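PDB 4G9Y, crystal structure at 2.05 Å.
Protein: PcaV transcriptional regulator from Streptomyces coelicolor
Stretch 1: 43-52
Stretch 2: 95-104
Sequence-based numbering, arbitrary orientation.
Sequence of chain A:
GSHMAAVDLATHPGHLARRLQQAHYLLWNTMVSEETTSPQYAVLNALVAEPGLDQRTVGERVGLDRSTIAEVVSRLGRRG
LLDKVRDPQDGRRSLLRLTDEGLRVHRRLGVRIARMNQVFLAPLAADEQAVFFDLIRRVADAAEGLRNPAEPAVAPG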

# COMPACT_ATOMS: atom_id res chain seq x y z
N VAL A 43 4.54 12.31 12.82
CA VAL A 43 4.71 12.49 14.27
C VAL A 43 5.41 13.81 14.60
O VAL A 43 4.96 14.55 15.48
N LEU A 44 6.50 14.11 13.91
CA LEU A 44 7.16 15.41 14.10
C LEU A 44 6.16 16.53 13.82
O LEU A 44 6.07 17.52 14.55
N ASN A 45 5.41 16.37 12.74
CA ASN A 45 4.43 17.37 12.36
C ASN A 45 3.35 17.60 13.41
O ASN A 45 3.02 18.75 13.73
N ALA A 46 2.81 16.51 13.95
CA ALA A 46 1.82 16.61 15.01
C ALA A 46 2.38 17.33 16.25
O ALA A 46 1.67 18.07 16.94
N LEU A 47 3.66 17.11 16.53
CA LEU A 47 4.26 17.67 17.75
C LEU A 47 4.70 19.13 17.60
O LEU A 47 4.89 19.83 18.59
N VAL A 48 4.89 19.58 16.36
CA VAL A 48 5.07 21.01 16.10
C VAL A 48 3.77 21.76 16.41
O VAL A 48 3.77 22.83 17.03
N ALA A 49 2.65 21.19 15.98
CA ALA A 49 1.35 21.79 16.23
C ALA A 49 0.95 21.73 17.70
O ALA A 49 0.32 22.66 18.21
N GLU A 50 1.32 20.66 18.39
CA GLU A 50 0.95 20.49 19.80
C GLU A 50 2.07 19.94 20.66
O GLU A 50 2.08 18.76 21.00
N PRO A 51 3.03 20.80 21.02
CA PRO A 51 4.15 20.34 21.83
C PRO A 51 3.65 19.77 23.14
O PRO A 51 2.72 20.31 23.72
N GLY A 52 4.23 18.66 23.57
CA GLY A 52 3.87 18.10 24.87
C GLY A 52 2.69 17.16 24.83
O GLY A 52 2.25 16.68 25.88
N LEU A 95 4.68 12.33 27.89
CA LEU A 95 4.57 13.54 27.08
C LEU A 95 5.74 13.62 26.10
O LEU A 95 6.88 13.37 26.49
N LEU A 96 5.45 13.98 24.85
CA LEU A 96 6.47 14.02 23.81
C LEU A 96 6.69 15.46 23.38
O LEU A 96 5.74 16.23 23.25
N ARG A 97 7.94 15.82 23.14
CA ARG A 97 8.26 17.16 22.69
C ARG A 97 9.43 17.09 21.72
O ARG A 97 10.36 16.31 21.94
N LEU A 98 9.40 17.87 20.64
CA LEU A 98 10.53 17.89 19.70
C LEU A 98 11.75 18.54 20.34
O LEU A 98 11.61 19.41 21.19
N THR A 99 12.94 18.11 19.92
CA THR A 99 14.17 18.78 20.31
C THR A 99 14.39 19.90 19.32
O THR A 99 13.68 19.99 18.32
N ASP A 100 15.37 20.76 19.57
CA ASP A 100 15.76 21.78 18.57
C ASP A 100 16.06 21.16 17.20
O ASP A 100 15.67 21.71 16.16
N GLU A 101 16.76 20.03 17.18
CA GLU A 101 17.06 19.39 15.91
C GLU A 101 15.82 18.76 15.26
O GLU A 101 15.68 18.76 14.04
N GLY A 102 14.89 18.26 16.08
CA GLY A 102 13.65 17.72 15.55
C GLY A 102 12.85 18.81 14.85
O GLY A 102 12.23 18.58 13.82
N LEU A 103 12.87 20.02 15.41
CA LEU A 103 12.20 21.15 14.78
C LEU A 103 12.84 21.50 13.45
O LEU A 103 12.15 21.81 12.49
N ARG A 104 14.16 21.48 13.42
CA ARG A 104 14.93 21.78 12.22
C ARG A 104 14.68 20.75 11.11
O ARG A 104 14.45 21.10 9.94

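The apolar centre of the contact is built around L98, the last residue of the strand, whose CA-to-CB bond points toward the helix and which meets three helical side chains. With chi1 m and chi2 t, its CD2 reaches CD2 of L44 at 3.6 Å, its CG lies 3.8 Å from CB of L47, and its CD1 lies 3.5 Å from CG2 of V48. These partners fall at successive positions along one side of the helix, which runs almost perpendicular to the strand at 94°. L47 is the helical residue that points directly toward the strand. Also in the m, t rotamer, it bridges two strand residues, placing CD1 3.8 Å from CB of L96 while its CB rests against L98. L44, m, t as well, leaves the helix sideways but brings its end inward. V48, with chi1 t, extends the apolar surface to the second helix, where its CG2 lies 4.1 Å from CD2 of L103; that leucine starts away from the contact and turns its end back.

Polar links flank this core. A water accepts from L98 N and donates to L47 O, each at 2.9 Å, so it joins the strand backbone to a carbonyl near the end of the first helix. Beyond the helix, G52 N gives a weak hydrogen bond to L96 O, 2.9 Å long but bent to 128°. The exposed R97 (t, t, m, chi4 -92°) closes the outer edge: its NH1 lies 3.5 Å from CB of P51 and its NH2 3.6 Å from CA of G52, with one guanidinium face covered by the P51–G52 backbone. Glycine suits this site, since a CB on G52 would clash with NH2 of R97 and its backbone angles (87°/3°) independently favour glycine. Nearby, CD2 of L95 packs 3.6 Å from O of G52.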

# COMPACT_ATOMS: atom_id res chain seq x y z
CB VAL A 43 5.45 11.28 14.90
CG1 VAL A 43 5.80 11.55 16.35
CG2 VAL A 43 4.59 10.03 14.78
CB LEU A 44 8.35 15.57 13.16
CG LEU A 44 9.49 14.55 13.25
CD1 LEU A 44 10.43 14.74 12.06
CD2 LEU A 44 10.22 14.70 14.58
CB ASN A 45 3.80 17.00 11.02
CG ASN A 45 2.89 18.10 10.50
OD1 ASN A 45 1.66 17.93 10.45
ND2 ASN A 45 3.47 19.23 10.15
CB ALA A 46 1.32 15.22 15.39
CB LEU A 47 5.44 16.80 18.21
CG LEU A 47 5.04 15.42 18.76
CD1 LEU A 47 6.29 14.59 19.03
CD2 LEU A 47 4.20 15.58 20.04
CB VAL A 48 5.47 21.27 14.63
CG1 VAL A 48 5.45 22.76 14.34
CG2 VAL A 48 6.85 20.71 14.34
CB ALA A 49 0.28 21.14 15.34
CB GLU A 50 -0.29 19.60 19.92
CG GLU A 50 -1.54 20.20 19.25
CD GLU A 50 -2.73 19.25 19.26
OE1 GLU A 50 -3.74 19.55 19.92
OE2 GLU A 50 -2.67 18.21 18.57
CB PRO A 51 4.94 21.63 22.08
CG PRO A 51 4.58 22.50 20.92
CD PRO A 51 3.12 22.23 20.71
CB LEU A 95 4.57 14.76 27.98
CG LEU A 95 3.61 14.67 29.16
CD1 LEU A 95 3.62 15.96 29.97
CD2 LEU A 95 2.20 14.34 28.67
CB LEU A 96 6.01 13.22 22.58
CG LEU A 96 5.59 11.78 22.84
CD1 LEU A 96 5.13 11.12 21.55
CD2 LEU A 96 6.76 11.00 23.47
CB ARG A 97 8.63 17.99 23.91
CG ARG A 97 8.81 19.45 23.66
CD ARG A 97 8.98 20.17 24.98
NE ARG A 97 7.83 19.96 25.85
CZ ARG A 97 6.77 20.77 25.89
NH1 ARG A 97 6.73 21.86 25.13
NH2 ARG A 97 5.76 20.50 26.71
CB LEU A 98 10.18 18.65 18.43
CG LEU A 98 9.04 18.00 17.64
CD1 LEU A 98 8.93 18.64 16.30
CD2 LEU A 98 9.31 16.52 17.50
CB THR A 99 15.35 17.81 20.23
OG1 THR A 99 15.49 17.35 18.88
CG2 THR A 99 15.13 16.62 21.16
CB ASP A 100 16.96 22.60 19.04
CG ASP A 100 16.69 23.37 20.33
OD1 ASP A 100 15.52 23.45 20.75
OD2 ASP A 100 17.65 23.90 20.92
CB GLU A 101 18.21 18.37 16.07
CG GLU A 101 18.64 17.63 14.79
CD GLU A 101 19.13 18.54 13.66
OE1 GLU A 101 19.27 19.77 13.85
OE2 GLU A 101 19.38 18.01 12.56
CB LEU A 103 12.23 22.37 15.70
CG LEU A 103 11.11 22.48 16.73
CD1 LEU A 103 11.49 23.46 17.83
CD2 LEU A 103 9.82 22.91 16.04
CB ARG A 104 16.42 21.84 12.59
CG ARG A 104 17.36 22.29 11.49
CD ARG A 104 18.77 22.54 12.07
NE ARG A 104 18.77 23.62 13.06
CZ ARG A 104 18.98 23.46 14.37
NH1 ARG A 104 19.21 22.26 14.89
NH2 ARG A 104 18.95 24.52 15.17
O HOH W 1 7.24 19.76 20.26